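Local structure of methanogen homoaconitase small subunit (Methanocaldococcus jannaschii, 2PKP) at residues I101-N106 / I118-E123. The protein forms the small subunit of a hydro-lyase that interconverts homocitrate and homoisocitrate through cis-homoaconitate. Residues are numbered along the deposited sequence; the frame is centred on the assembly and turned at random.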
loop_
_atom_site.group_PDB
_atom_site.type_symbol
_atom_site.label_atom_id
_atom_site.label_comp_id
_atom_site.label_asym_id
_atom_site.label_seq_id
_atom_site.Cartn_x
_atom_site.Cartn_y
_atom_site.Cartn_z
ATOM N N ILE A 101 3.922 9.321 -3.464
ATOM C CA ILE A 101 3.138 10.245 -4.282
ATOM C C ILE A 101 2.924 11.655 -3.737
ATOM O O ILE A 101 2.271 11.857 -2.713
ATOM C CB ILE A 101 1.748 9.647 -4.594
ATOM C CG1 ILE A 101 1.910 8.266 -5.230
ATOM C CG2 ILE A 101 0.983 10.571 -5.542
ATOM C CD1 ILE A 101 0.621 7.454 -5.269
ATOM N N PRO A 102 3.469 12.659 -4.431
ATOM C CA PRO A 102 3.312 14.045 -3.997
ATOM C C PRO A 102 2.055 14.588 -4.675
ATOM O O PRO A 102 1.954 14.592 -5.906
ATOM C CB PRO A 102 4.573 14.732 -4.521
ATOM C CG PRO A 102 5.413 13.607 -5.149
ATOM C CD PRO A 102 4.406 12.583 -5.557
ATOM N N ILE A 103 1.099 15.034 -3.873
ATOM C CA ILE A 103 -0.148 15.573 -4.394
ATOM C C ILE A 103 -0.281 17.050 -4.018
ATOM O O ILE A 103 -0.064 17.420 -2.866
ATOM C CB ILE A 103 -1.333 14.771 -3.832
ATOM C CG1 ILE A 103 -1.274 13.344 -4.387
ATOM C CG2 ILE A 103 -2.651 15.452 -4.175
ATOM C CD1 ILE A 103 -2.172 12.384 -3.684
ATOM N N ILE A 104 -0.616 17.887 -4.996
ATOM C CA ILE A 104 -0.786 19.324 -4.760
ATOM C C ILE A 104 -2.263 19.674 -4.596
ATOM O O ILE A 104 -3.095 19.247 -5.390
ATOM C CB ILE A 104 -0.202 20.149 -5.932
ATOM C CG1 ILE A 104 1.314 19.947 -5.988
ATOM C CG2 ILE A 104 -0.542 21.644 -5.764
ATOM C CD1 ILE A 104 1.987 20.668 -7.147
ATOM N N ALA A 105 -2.581 20.439 -3.554
ATOM C CA ALA A 105 -3.960 20.853 -3.284
ATOM C C ALA A 105 -3.989 21.977 -2.256
ATOM O O ALA A 105 -2.980 22.254 -1.595
ATOM C CB ALA A 105 -4.773 19.665 -2.760
ATOM N N ASN A 106 -5.142 22.629 -2.117
ATOM C CA ASN A 106 -5.264 23.688 -1.126
ATOM C C ASN A 106 -5.513 22.995 0.208
ATOM O O ASN A 106 -6.658 22.718 0.574
ATOM C CB ASN A 106 -6.426 24.633 -1.447
ATOM C CG ASN A 106 -6.572 25.735 -0.408
ATOM O OD1 ASN A 106 -5.743 25.865 0.503
ATOM N ND2 ASN A 106 -7.623 26.532 -0.535
ATOM N N ILE A 118 -8.090 10.051 -1.435
ATOM C CA ILE A 118 -7.460 10.588 -2.631
ATOM C C ILE A 118 -7.736 9.682 -3.825
ATOM O O ILE A 118 -7.304 8.527 -3.843
ATOM C CB ILE A 118 -5.934 10.687 -2.455
ATOM C CG1 ILE A 118 -5.603 11.520 -1.214
ATOM C CG2 ILE A 118 -5.303 11.304 -3.703
ATOM C CD1 ILE A 118 -4.136 11.442 -0.808
ATOM N N ASP A 119 -8.461 10.200 -4.815
ATOM C CA ASP A 119 -8.764 9.426 -6.014
ATOM C C ASP A 119 -7.815 9.936 -7.087
ATOM O O ASP A 119 -8.019 11.015 -7.642
ATOM C CB ASP A 119 -10.212 9.642 -6.455
ATOM C CG ASP A 119 -10.629 8.706 -7.581
ATOM O OD1 ASP A 119 -9.851 8.520 -8.535
ATOM O OD2 ASP A 119 -11.744 8.157 -7.512
ATOM N N LEU A 120 -6.772 9.161 -7.364
ATOM C CA LEU A 120 -5.762 9.555 -8.344
ATOM C C LEU A 120 -6.281 9.642 -9.776
ATOM O O LEU A 120 -5.747 10.395 -10.587
ATOM C CB LEU A 120 -4.563 8.599 -8.274
ATOM C CG LEU A 120 -3.909 8.505 -6.893
ATOM C CD1 LEU A 120 -2.764 7.500 -6.921
ATOM C CD2 LEU A 120 -3.402 9.868 -6.478
ATOM N N ASP A 121 -7.322 8.883 -10.092
ATOM C CA ASP A 121 -7.868 8.928 -11.443
ATOM C C ASP A 121 -8.742 10.155 -11.665
ATOM O O ASP A 121 -8.716 10.748 -12.738
ATOM C CB ASP A 121 -8.660 7.651 -11.748
ATOM C CG ASP A 121 -7.759 6.437 -11.918
ATOM O OD1 ASP A 121 -6.674 6.585 -12.514
ATOM O OD2 ASP A 121 -8.131 5.334 -11.471
ATOM N N LYS A 122 -9.509 10.543 -10.651
ATOM C CA LYS A 122 -10.376 11.712 -10.774
ATOM C C LYS A 122 -9.646 12.990 -10.361
ATOM O O LYS A 122 -10.091 14.094 -10.671
ATOM C CB LYS A 122 -11.618 11.565 -9.891
ATOM C CG LYS A 122 -12.521 10.382 -10.195
ATOM C CD LYS A 122 -13.772 10.479 -9.334
ATOM C CE LYS A 122 -14.641 9.237 -9.432
ATOM N NZ LYS A 122 -15.856 9.369 -8.568
ATOM N N GLU A 123 -8.525 12.824 -9.662
ATOM C CA GLU A 123 -7.742 13.948 -9.168
ATOM C C GLU A 123 -8.581 14.815 -8.232
ATOM O O GLU A 123 -8.718 16.028 -8.411
ATOM C CB GLU A 123 -7.201 14.783 -10.324
ATOM C CG GLU A 123 -6.079 14.092 -11.060
ATOM C CD GLU A 123 -5.378 15.007 -12.026
ATOM O OE1 GLU A 123 -6.004 15.389 -13.034
ATOM O OE2 GLU A 123 -4.205 15.352 -11.769
#
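I103 on strand 101-104 reaches across to I118 and L120, where strand 115-119 runs out into a turn. From CB, the CG2 branch stands anti to the backbone N and stays short of the opposite segment. The other branch does the reaching: chi1 of -66° sets CG1 anti to the carbonyl carbon, and the extended chi2 of 167° carries CD1 outward. CG1 itself keeps 4.6 Å from I118 CG2, so it is the terminal methyl that makes the contact. I103 CD1 meets I118 CG2 at 3.3 Å, tighter than ordinary van der Waals spacing, and I118 CD1 at 3.6 Å. The two isoleucines thus come tip to tip, with both branches of I118 taking part. The same I103 methyl also lies 4.0 Å from L120 CD2, so that I103 CD1 touches both residues.

L120, already past the strand, brings its end back toward 101-106 and splits its two methyls between neighbours: CD1 meets I101 CD1 tip to tip at 3.8 Å. The turn that carries L120 is braced by D119, whose OD1 accepts from the K122 backbone N at 2.9 Å (N-H...O 158°) in an Asx motif, with the donor lying above the carboxylate plane. A weak bond from D121 N ends on the same oxygen.

These contacts are wholly apolar. Strand 101-104 hydrogen-bonds to strand 81-84, and in the order of the sheet three strands, 81-84, 54-57 and 2-9, separate it from 115-119. The meeting of side chains from strands so distant in order fits a strongly curled sheet; I101 also touches I3, and I118 touches I83, in line with a shared apolar interior. Such core packing is consistent with the beta barrel of the swivelling aconitase C-terminal domain, the fold of the LeuD family.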